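Non-toxic crystal protein (Bacillus thuringiensis, PDB 2D42) is of unknown function, a non-toxic protein of parasporal inclusions whose structure closely resembles that of aerolysin-type beta-pore-forming toxins. Local coordinates at residues A38-R43 against L169-S174; S76-Y81 against D137-Q142; F149-G154 against E243-H248; I178-R183 against Y190-Q195. All blocks are in the same frame, centred on the assembly; numbering follows the deposited sequence.

Overall arrangement
All four contacts are antiparallel strand pairings in one long, curled sheet, and contacts 1, 3 and 4 share strand 150-185. Contact 1 lies nearest the middle, its centre about 12 Å from that of the chain, and is partly buried; the other three are surface contacts. Contacts 3 and 4 mark the far reaches of the shared strand, their centres about 90 Å apart. Contact 2 joins strands 71-94 and 129-146 and touches contact 3, Phe77 packing on Gly154. Chemistry follows place: a bulge, apolar contacts and an Arg-Glu salt bridge in contact 1, a mostly polar outer face in contact 2, stacked rings in contact 3, and a tyrosine-glutamine bond beneath a helix in contact 4.

Contact 1. Residues A38-R43 against L169-S174; sequences AGLDAR and LECVVS
Asp41 and Glu170 form an antiparallel hydrogen-bonded pair, with Asp41 N giving to Glu170 O at 2.8 Å and Glu170 N returning a bond to Asp41 O. A second such pair joins Ala38 to Val172, where Val172 N reaches Ala38 O at 2.6 Å in a nearly straight bond (N-H...O 177°). Between these pairs the register slips by one residue. This is a beta bulge, at the point where strand 36-43 turns a corner at Gly39, whose phi is positive. The carbonyl of Glu170 also receives the CA-H of Leu40, a weaker contact beside the regular bond.

The strand being paired, 150-185, is one of the long strands of the aerolysin-like fold, and on its other side Leu169, Cys171 and Val173 bond through their backbones to strand 219-244.

Among the apolar contacts, the CD2 branch of Leu169 meets Ala42 CB at 3.6 Å on the face these two residues share. Separately, by the bulge, Leu40 brings its CD1 methyl to Cys171 CB at 3.5 Å. Tyr103 of strand 101-109 touches both Leu40 and Ala42.

The charged groups of Arg43, Glu170 and Asp41 gather on the Asp41/Glu170 face. Arg43 places CG between its backbone N and carbonyl carbon (chi1 52°), and the extended chain beyond carries the guanidinium over to Glu170. Arg43 NH2 forms a salt bridge with Glu170 OE1 at 2.6 Å, on the syn side and 32° out of the carboxylate plane, while Arg43 NE makes a weak bond to the same oxygen. Asp41 OD2 stands 4.4 Å from Glu170 OE2, a proximity of like charges that the guanidinium probably offsets.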
# COMPACT_ATOMS: atom_id res chain seq x y z
N ALA A 38 2.74 3.86 -14.83
CA ALA A 38 3.40 4.89 -14.05
C ALA A 38 2.45 5.63 -13.12
O ALA A 38 1.23 5.52 -13.24
CB ALA A 38 4.06 5.90 -15.01
N GLY A 39 3.03 6.41 -12.21
CA GLY A 39 2.22 7.19 -11.28
C GLY A 39 1.33 6.33 -10.40
O GLY A 39 0.17 6.66 -10.17
N LEU A 40 1.87 5.22 -9.92
CA LEU A 40 1.12 4.32 -9.05
C LEU A 40 0.56 5.05 -7.82
O LEU A 40 1.29 5.73 -7.10
CB LEU A 40 2.04 3.20 -8.57
CG LEU A 40 1.78 1.75 -8.96
CD1 LEU A 40 0.88 1.63 -10.17
CD2 LEU A 40 3.12 1.10 -9.18
N ASP A 41 -0.74 4.90 -7.58
CA ASP A 41 -1.35 5.54 -6.42
C ASP A 41 -2.41 4.64 -5.80
O ASP A 41 -3.10 3.89 -6.50
CB ASP A 41 -1.98 6.89 -6.82
CG ASP A 41 -2.08 7.86 -5.64
OD1 ASP A 41 -1.73 7.47 -4.50
OD2 ASP A 41 -2.50 9.01 -5.86
N ALA A 42 -2.53 4.72 -4.48
CA ALA A 42 -3.51 3.91 -3.76
C ALA A 42 -4.12 4.75 -2.66
O ALA A 42 -3.45 5.10 -1.69
CB ALA A 42 -2.84 2.69 -3.17
N ARG A 43 -5.39 5.09 -2.81
CA ARG A 43 -6.06 5.88 -1.80
C ARG A 43 -7.16 5.09 -1.11
O ARG A 43 -7.63 4.08 -1.63
CB ARG A 43 -6.61 7.18 -2.41
CG ARG A 43 -7.46 7.03 -3.65
CD ARG A 43 -7.60 8.38 -4.36
NE ARG A 43 -8.33 8.27 -5.62
CZ ARG A 43 -9.63 8.02 -5.73
NH1 ARG A 43 -10.36 7.84 -4.63
NH2 ARG A 43 -10.20 7.93 -6.92
N LEU A 169 -7.17 1.86 -6.56
CA LEU A 169 -5.83 1.85 -7.14
C LEU A 169 -5.82 2.62 -8.44
O LEU A 169 -6.71 2.46 -9.27
CB LEU A 169 -5.38 0.40 -7.36
CG LEU A 169 -5.47 -0.48 -6.11
CD1 LEU A 169 -5.08 -1.91 -6.45
CD2 LEU A 169 -4.57 0.08 -5.00
N GLU A 170 -4.82 3.47 -8.61
CA GLU A 170 -4.72 4.29 -9.81
C GLU A 170 -3.32 4.31 -10.39
O GLU A 170 -2.35 4.07 -9.69
CB GLU A 170 -5.14 5.73 -9.49
CG GLU A 170 -6.62 5.86 -9.17
CD GLU A 170 -6.98 7.23 -8.62
OE1 GLU A 170 -8.18 7.53 -8.52
OE2 GLU A 170 -6.06 8.01 -8.30
N CYS A 171 -3.23 4.58 -11.69
CA CYS A 171 -1.95 4.68 -12.38
C CYS A 171 -2.19 5.18 -13.80
O CYS A 171 -3.32 5.20 -14.28
CB CYS A 171 -1.22 3.33 -12.40
SG CYS A 171 -1.97 2.00 -13.40
N VAL A 172 -1.11 5.61 -14.45
CA VAL A 172 -1.19 6.09 -15.82
C VAL A 172 -0.62 5.00 -16.72
O VAL A 172 0.43 4.41 -16.42
CB VAL A 172 -0.37 7.38 -16.01
CG1 VAL A 172 -0.39 7.78 -17.48
CG2 VAL A 172 -0.95 8.49 -15.14
N VAL A 173 -1.32 4.73 -17.81
CA VAL A 173 -0.87 3.72 -18.77
C VAL A 173 -0.61 4.43 -20.09
O VAL A 173 -1.44 5.19 -20.57
CB VAL A 173 -1.94 2.63 -18.95
CG1 VAL A 173 -1.61 1.75 -20.14
CG2 VAL A 173 -2.03 1.80 -17.67
N SER A 174 0.56 4.17 -20.67
CA SER A 174 0.94 4.80 -21.93
C SER A 174 2.03 3.99 -22.63
O SER A 174 2.44 2.94 -22.15
CB SER A 174 1.46 6.22 -21.66
OG SER A 174 2.56 6.18 -20.77

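Contact 2. Residues S76-Y81 against D137-Q142; sequences SFSNAY and DFRDSQ
Phe77 pairs with Asp140, and Asn79 with Phe138, as two antiparallel hydrogen-bonded pairs that give this contact four backbone bonds. Phe77 N lies 2.7 Å from Asp140 O, almost in line with that carbonyl (C=O...N 179°), and Asn79 N meets Phe138 O at 2.8 Å. The return bonds, Asp140 N to Phe77 O and Phe138 N to Asn79 O, are each longer. CA-H groups add to the same acceptors: Arg139 CA approaches Phe77 O at 3.3 Å, and Ser78 CA does likewise at Phe138 O. This is the regular antiparallel pairing of two long strands, 71-94 and 129-146, in the elongated sheet of the aerolysin/ETX-like fold.

Apolar contact is concentrated at the Phe138 ring. Its CG stands anti to the carbonyl carbon, beside the backbone N (chi1 -62°), and the CE2 edge of the ring receives Tyr81 CB at 3.9 Å, near the ring plane.

The other face carries Ser76, Ser78, Ala80, Asp137, Arg139 and Ser141, all exposed. Here Asp137 OD1 comes to 3.6 Å from Ala80 CB. A water lies 3.0 Å from Ser78 OG, donates a weak, long bond to Phe138 O, and rests over the centre of one face of the Arg139 guanidinium. Alternation thus sets this exposed, mostly polar face against one that mixes Phe77 and Phe138 with Asn79 and Asp140.

Inward, strand 150-185 supplies Tyr156, whose ring stacks with Phe77 and whose hydroxyl, with Thr236 OG1 of strand 219-244, is hydrogen-bonded to Asp140 OD2. Strand 54-65 adds Asp59 beside Phe77 and Asn79, and Ile56 and Leu58 beside Tyr81.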
# COMPACT_ATOMS: atom_id res chain seq x y z
N SER A 76 12.64 6.19 32.10
CA SER A 76 12.96 6.50 30.72
C SER A 76 12.74 5.23 29.89
O SER A 76 13.47 4.24 30.02
CB SER A 76 14.42 6.95 30.59
OG SER A 76 14.76 7.03 29.22
N PHE A 77 11.73 5.28 29.02
CA PHE A 77 11.37 4.14 28.19
C PHE A 77 11.73 4.32 26.71
O PHE A 77 11.63 5.41 26.16
CB PHE A 77 9.87 3.88 28.28
CG PHE A 77 9.41 3.38 29.62
CD1 PHE A 77 9.73 2.09 30.04
CD2 PHE A 77 8.63 4.18 30.45
CE1 PHE A 77 9.27 1.60 31.27
CE2 PHE A 77 8.16 3.70 31.67
CZ PHE A 77 8.48 2.41 32.08
N SER A 78 12.11 3.21 26.09
CA SER A 78 12.46 3.17 24.68
C SER A 78 12.08 1.79 24.19
O SER A 78 12.70 0.80 24.57
CB SER A 78 13.95 3.39 24.47
OG SER A 78 14.31 3.08 23.14
N ASN A 79 11.07 1.70 23.34
CA ASN A 79 10.65 0.41 22.85
C ASN A 79 10.33 0.49 21.35
O ASN A 79 9.53 1.32 20.92
CB ASN A 79 9.46 -0.07 23.68
CG ASN A 79 9.79 -0.13 25.19
OD1 ASN A 79 10.39 -1.09 25.68
ND2 ASN A 79 9.41 0.92 25.92
N ALA A 80 10.99 -0.36 20.58
CA ALA A 80 10.78 -0.40 19.13
C ALA A 80 9.73 -1.45 18.81
O ALA A 80 10.02 -2.64 18.79
CB ALA A 80 12.10 -0.72 18.42
N TYR A 81 8.51 -0.99 18.55
CA TYR A 81 7.39 -1.87 18.24
C TYR A 81 7.17 -2.01 16.74
O TYR A 81 7.19 -1.02 16.00
CB TYR A 81 6.10 -1.33 18.87
CG TYR A 81 5.05 -2.39 19.09
CD1 TYR A 81 5.21 -3.36 20.08
CD2 TYR A 81 3.91 -2.45 18.28
CE1 TYR A 81 4.25 -4.37 20.27
CE2 TYR A 81 2.95 -3.45 18.46
CZ TYR A 81 3.13 -4.41 19.45
OH TYR A 81 2.20 -5.41 19.62
N ASP A 137 9.64 3.71 16.78
CA ASP A 137 10.51 3.83 17.95
C ASP A 137 9.87 4.71 19.02
O ASP A 137 10.02 5.92 19.01
CB ASP A 137 11.87 4.43 17.56
CG ASP A 137 12.63 3.57 16.57
OD1 ASP A 137 12.97 2.42 16.90
OD2 ASP A 137 12.91 4.05 15.45
N PHE A 138 9.15 4.09 19.95
CA PHE A 138 8.50 4.84 21.00
C PHE A 138 9.45 5.14 22.14
O PHE A 138 10.03 4.23 22.75
CB PHE A 138 7.27 4.08 21.51
CG PHE A 138 6.22 3.85 20.46
CD1 PHE A 138 5.48 4.92 19.97
CD2 PHE A 138 6.00 2.58 19.93
CE1 PHE A 138 4.53 4.73 18.96
CE2 PHE A 138 5.05 2.38 18.93
CZ PHE A 138 4.31 3.46 18.45
N ARG A 139 9.63 6.43 22.42
CA ARG A 139 10.50 6.88 23.49
C ARG A 139 9.71 7.86 24.35
O ARG A 139 9.14 8.82 23.83
CB ARG A 139 11.74 7.60 22.92
CG ARG A 139 12.62 6.76 21.99
CD ARG A 139 13.93 7.50 21.70
NE ARG A 139 14.78 6.80 20.73
CZ ARG A 139 14.54 6.73 19.43
NH1 ARG A 139 15.36 6.07 18.62
NH2 ARG A 139 13.47 7.33 18.92
N ASP A 140 9.67 7.60 25.65
CA ASP A 140 8.96 8.45 26.58
C ASP A 140 9.60 8.37 27.95
O ASP A 140 10.28 7.39 28.28
CB ASP A 140 7.48 8.04 26.68
CG ASP A 140 6.70 8.37 25.43
OD1 ASP A 140 6.43 9.56 25.19
OD2 ASP A 140 6.36 7.44 24.67
N SER A 141 9.38 9.40 28.76
CA SER A 141 9.92 9.41 30.11
C SER A 141 8.88 9.99 31.03
O SER A 141 7.93 10.63 30.59
CB SER A 141 11.20 10.25 30.17
OG SER A 141 10.91 11.63 30.05
N GLN A 142 9.06 9.77 32.33
CA GLN A 142 8.12 10.28 33.32
C GLN A 142 8.82 10.49 34.65
O GLN A 142 9.43 9.57 35.19
CB GLN A 142 6.97 9.29 33.51
CG GLN A 142 6.04 9.63 34.68
CD GLN A 142 5.17 10.83 34.40
OE1 GLN A 142 4.35 10.81 33.48
NE2 GLN A 142 5.34 11.89 35.18
O HOH W 1 12.69 3.42 20.65

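Contact 3. Residues F149-G154 against E243-H248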
# COMPACT_ATOMS: atom_id res chain seq x y z
N PHE A 149 9.41 5.24 52.07
CA PHE A 149 8.85 3.91 52.23
C PHE A 149 7.69 3.58 51.27
O PHE A 149 6.70 2.96 51.66
CB PHE A 149 8.41 3.72 53.68
CG PHE A 149 9.54 3.87 54.67
CD1 PHE A 149 10.48 2.85 54.84
CD2 PHE A 149 9.68 5.03 55.43
CE1 PHE A 149 11.53 2.99 55.74
CE2 PHE A 149 10.73 5.18 56.34
CZ PHE A 149 11.65 4.16 56.49
N HIS A 150 7.85 4.00 50.02
CA HIS A 150 6.87 3.77 48.96
C HIS A 150 7.58 3.20 47.73
O HIS A 150 8.81 3.29 47.62
CB HIS A 150 6.19 5.08 48.54
CG HIS A 150 5.05 5.49 49.41
ND1 HIS A 150 5.20 5.81 50.75
CD2 HIS A 150 3.74 5.67 49.13
CE1 HIS A 150 4.03 6.16 51.25
NE2 HIS A 150 3.12 6.09 50.29
N ARG A 151 6.82 2.62 46.82
CA ARG A 151 7.40 2.11 45.59
C ARG A 151 6.58 2.70 44.45
O ARG A 151 5.36 2.89 44.59
CB ARG A 151 7.34 0.57 45.52
CG ARG A 151 5.98 0.02 45.14
CD ARG A 151 6.07 -1.42 44.61
NE ARG A 151 6.57 -2.34 45.62
CZ ARG A 151 5.92 -2.63 46.74
NH1 ARG A 151 4.75 -2.06 47.00
NH2 ARG A 151 6.46 -3.47 47.62
N ALA A 152 7.24 3.01 43.35
CA ALA A 152 6.57 3.56 42.18
C ALA A 152 6.67 2.54 41.06
O ALA A 152 7.77 2.08 40.72
CB ALA A 152 7.20 4.88 41.75
N THR A 153 5.54 2.18 40.49
CA THR A 153 5.53 1.22 39.40
C THR A 153 5.09 1.92 38.14
O THR A 153 3.93 2.33 38.02
CB THR A 153 4.60 0.04 39.70
OG1 THR A 153 5.07 -0.62 40.88
CG2 THR A 153 4.59 -0.95 38.55
N GLY A 154 6.02 2.09 37.21
CA GLY A 154 5.71 2.74 35.96
C GLY A 154 5.44 1.73 34.86
O GLY A 154 6.29 0.90 34.55
N GLU A 243 2.69 3.36 45.88
CA GLU A 243 2.09 2.74 47.04
C GLU A 243 3.09 2.52 48.17
O GLU A 243 4.29 2.38 47.94
CB GLU A 243 1.45 1.41 46.64
CG GLU A 243 2.42 0.41 46.04
CD GLU A 243 1.72 -0.72 45.32
OE1 GLU A 243 2.41 -1.66 44.87
OE2 GLU A 243 0.47 -0.69 45.20
N PRO A 244 2.59 2.49 49.42
CA PRO A 244 3.45 2.29 50.58
C PRO A 244 3.97 0.85 50.69
O PRO A 244 3.30 -0.09 50.27
CB PRO A 244 2.54 2.65 51.75
CG PRO A 244 1.20 2.18 51.27
CD PRO A 244 1.19 2.69 49.83
N LEU A 245 5.16 0.71 51.24
CA LEU A 245 5.76 -0.60 51.42
C LEU A 245 5.16 -1.20 52.69
O LEU A 245 4.84 -0.48 53.64
CB LEU A 245 7.27 -0.47 51.58
CG LEU A 245 8.00 0.25 50.44
CD1 LEU A 245 9.46 0.43 50.81
CD2 LEU A 245 7.87 -0.56 49.15
N PRO A 246 4.99 -2.53 52.73
CA PRO A 246 4.43 -3.22 53.89
C PRO A 246 4.90 -2.62 55.22
O PRO A 246 6.10 -2.49 55.46
CB PRO A 246 4.90 -4.65 53.69
CG PRO A 246 4.82 -4.80 52.21
CD PRO A 246 5.41 -3.50 51.70
N GLY A 247 3.95 -2.26 56.08
CA GLY A 247 4.29 -1.68 57.36
C GLY A 247 4.33 -0.16 57.32
O GLY A 247 4.95 0.48 58.18
N HIS A 248 3.67 0.42 56.32
CA HIS A 248 3.64 1.87 56.15
C HIS A 248 2.29 2.28 55.56
O HIS A 248 1.50 1.43 55.16
CB HIS A 248 4.78 2.31 55.24
CG HIS A 248 6.14 1.97 55.75
ND1 HIS A 248 6.73 2.63 56.81
CD2 HIS A 248 7.03 1.01 55.38
CE1 HIS A 248 7.91 2.10 57.07
NE2 HIS A 248 8.11 1.11 56.21
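The contact closes one end of the elongated beta structure, where strand 150-185 begins, strand 219-244 finishes, and the C-terminal residues turn back beside Phe149. Arg151 and Glu243 make the last antiparallel hydrogen-bonded pair, with Arg151 N to Glu243 O at 2.8 Å and Glu243 N to Arg151 O in return. Beyond it, Leu245 N bonds to Phe149 O, also at 2.8 Å, past the end of the regular strand.

The rings of Phe149 and His248 form an offset stack, their centroids 4.1 Å apart and their planes at 17°. The offset puts Phe149 CB, not the phenyl centre, over the middle of the imidazole, 3.5 Å from its centroid, while His248 CE1 lies toward the rim of the phenyl. Pro244 covers a face of the His150 ring, its CB 3.9 Å from that centroid in a CH-pi contact; His150 ND1 bonds to Pro148 O. The Arg151 chain bends at chi3, and one guanidinium face meets Leu245 CD2, which lies 3.6 Å above its plane toward the rim. Arg151 NH1 forms a salt bridge with Glu243 OE1 at 3.2 Å, its hydrogen bond weak and the two planes standing 89° apart.

The long, bent ion pair is consistent with a modest directional contribution; the backbone bonds and the flat-on packing of rings and proline probably do more to hold this partly exposed strand end.

Contact 4. Residues I178-R183 against Y190-Q195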
# COMPACT_ATOMS: atom_id res chain seq x y z
N ILE A 178 3.88 -3.00 -30.78
CA ILE A 178 4.28 -3.26 -32.16
C ILE A 178 3.49 -4.48 -32.61
O ILE A 178 3.45 -5.49 -31.91
CB ILE A 178 5.78 -3.60 -32.29
CG1 ILE A 178 6.63 -2.40 -31.86
CG2 ILE A 178 6.09 -4.00 -33.72
CD1 ILE A 178 6.40 -1.14 -32.67
N ILE A 179 2.85 -4.37 -33.77
CA ILE A 179 2.08 -5.48 -34.31
C ILE A 179 2.56 -5.83 -35.71
O ILE A 179 2.70 -4.96 -36.58
CB ILE A 179 0.59 -5.14 -34.37
CG1 ILE A 179 0.08 -4.77 -32.97
CG2 ILE A 179 -0.18 -6.34 -34.92
CD1 ILE A 179 -1.37 -4.30 -32.95
N ARG A 180 2.81 -7.12 -35.93
CA ARG A 180 3.27 -7.61 -37.22
C ARG A 180 2.17 -8.35 -37.96
O ARG A 180 1.58 -9.29 -37.44
CB ARG A 180 4.47 -8.54 -37.03
CG ARG A 180 5.66 -7.86 -36.42
CD ARG A 180 6.86 -8.78 -36.35
NE ARG A 180 8.08 -8.00 -36.37
CZ ARG A 180 8.48 -7.28 -37.42
NH1 ARG A 180 7.75 -7.26 -38.53
NH2 ARG A 180 9.58 -6.56 -37.34
N TYR A 181 1.91 -7.92 -39.19
CA TYR A 181 0.89 -8.54 -40.04
C TYR A 181 1.52 -8.87 -41.38
O TYR A 181 2.57 -8.33 -41.74
CB TYR A 181 -0.24 -7.56 -40.35
CG TYR A 181 -0.88 -6.87 -39.19
CD1 TYR A 181 -1.88 -7.50 -38.45
CD2 TYR A 181 -0.57 -5.54 -38.89
CE1 TYR A 181 -2.57 -6.82 -37.45
CE2 TYR A 181 -1.25 -4.85 -37.89
CZ TYR A 181 -2.25 -5.50 -37.17
OH TYR A 181 -2.93 -4.82 -36.19
N TYR A 182 0.87 -9.74 -42.14
CA TYR A 182 1.37 -10.04 -43.47
C TYR A 182 0.27 -10.47 -44.41
O TYR A 182 -0.78 -10.96 -44.00
CB TYR A 182 2.47 -11.11 -43.43
CG TYR A 182 2.04 -12.45 -42.91
CD1 TYR A 182 2.09 -12.73 -41.54
CD2 TYR A 182 1.62 -13.46 -43.77
CE1 TYR A 182 1.74 -13.97 -41.05
CE2 TYR A 182 1.27 -14.72 -43.29
CZ TYR A 182 1.33 -14.97 -41.93
OH TYR A 182 1.00 -16.21 -41.43
N ARG A 183 0.53 -10.22 -45.69
CA ARG A 183 -0.37 -10.59 -46.77
C ARG A 183 0.34 -11.66 -47.55
O ARG A 183 1.44 -11.44 -48.06
CB ARG A 183 -0.64 -9.42 -47.70
CG ARG A 183 -1.75 -8.48 -47.30
CD ARG A 183 -1.92 -7.44 -48.39
NE ARG A 183 -2.32 -8.05 -49.66
CZ ARG A 183 -1.86 -7.67 -50.85
NH1 ARG A 183 -0.98 -6.69 -50.93
NH2 ARG A 183 -2.30 -8.25 -51.96
N TYR A 190 5.18 -13.13 -49.70
CA TYR A 190 4.33 -12.38 -48.80
C TYR A 190 4.89 -10.98 -48.63
O TYR A 190 6.03 -10.69 -49.02
CB TYR A 190 4.28 -13.06 -47.43
CG TYR A 190 5.63 -13.06 -46.72
CD1 TYR A 190 6.04 -11.97 -45.96
CD2 TYR A 190 6.51 -14.14 -46.85
CE1 TYR A 190 7.30 -11.94 -45.35
CE2 TYR A 190 7.78 -14.12 -46.25
CZ TYR A 190 8.16 -13.02 -45.50
OH TYR A 190 9.41 -12.98 -44.92
N THR A 191 4.08 -10.11 -48.07
CA THR A 191 4.49 -8.75 -47.78
C THR A 191 4.07 -8.57 -46.33
O THR A 191 2.98 -8.97 -45.92
CB THR A 191 3.79 -7.74 -48.72
OG1 THR A 191 4.14 -6.42 -48.33
CG2 THR A 191 2.28 -7.92 -48.67
N GLU A 192 4.97 -8.00 -45.53
CA GLU A 192 4.71 -7.79 -44.12
C GLU A 192 4.36 -6.33 -43.82
O GLU A 192 4.96 -5.41 -44.39
CB GLU A 192 5.94 -8.22 -43.31
CG GLU A 192 5.79 -8.12 -41.80
CD GLU A 192 6.99 -8.68 -41.07
OE1 GLU A 192 8.13 -8.23 -41.34
OE2 GLU A 192 6.81 -9.58 -40.21
N ILE A 193 3.38 -6.13 -42.95
CA ILE A 193 2.95 -4.80 -42.55
C ILE A 193 3.25 -4.63 -41.06
O ILE A 193 2.61 -5.27 -40.21
CB ILE A 193 1.43 -4.58 -42.75
CG1 ILE A 193 1.03 -4.81 -44.21
CG2 ILE A 193 1.06 -3.16 -42.33
CD1 ILE A 193 0.87 -6.27 -44.59
N VAL A 194 4.21 -3.78 -40.74
CA VAL A 194 4.56 -3.54 -39.34
C VAL A 194 3.89 -2.26 -38.89
O VAL A 194 4.08 -1.20 -39.49
CB VAL A 194 6.07 -3.41 -39.13
CG1 VAL A 194 6.38 -3.31 -37.65
CG2 VAL A 194 6.78 -4.61 -39.73
N GLN A 195 3.10 -2.36 -37.83
CA GLN A 195 2.38 -1.21 -37.31
C GLN A 195 2.77 -0.89 -35.86
O GLN A 195 2.91 -1.80 -35.04
CB GLN A 195 0.86 -1.49 -37.40
CG GLN A 195 -0.04 -0.55 -36.60
CD GLN A 195 -1.50 -1.02 -36.52
OE1 GLN A 195 -1.78 -2.18 -36.21
NE2 GLN A 195 -2.43 -0.11 -36.79
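Tyr181 and Gln195 meet on the face of the hairpin that also bears Ile179, Ile193, Arg183 and Thr191. The tyrosine CG lies anti to its carbonyl carbon, beside the backbone N (chi1 -52°), while Gln195 extends from a CG anti to its own N. Tyr181 OH donates to Gln195 OE1 at 2.9 Å, nearly in line with the amide carbonyl. OE1 lies in the plane of the phenol ring, at its edge, although ring and amide planes are turned 57° from each other. One face of that ring is covered by Ile179 CG2, near the rim. Farther along, Arg183 and Thr191 run side by side, Arg183 CB to Thr191 CG2 at 3.4 Å.

On the reverse face Arg180 and Glu192 approach at a slant, guanidinium and carboxylate planes 32° apart. Arg180 NH1 forms a salt bridge with Glu192 OE1 at 3.0 Å and stands as close to OE2. Val194 lies alongside the arginine, pointing the same way. The Arg180 NE makes a weak bond to Tyr28 OH.

The backbones give three hydrogen-bonded pairs, Ile179 with Gln195, Tyr181 with Ile193 and Arg183 with Thr191. The bond from Ile193 N to Tyr181 O is short at 2.6 Å, its donor above the carbonyl plane.

Helix 5-19 lies against the tyrosine face, where Tyr16 meets the Tyr181 ring and touches Gln195, and strand 23-29 flanks strand 150-185 on its other edge. The arrangement is that of an antiparallel beta hairpin, strands 150-185 and 189-198, packed against a helix.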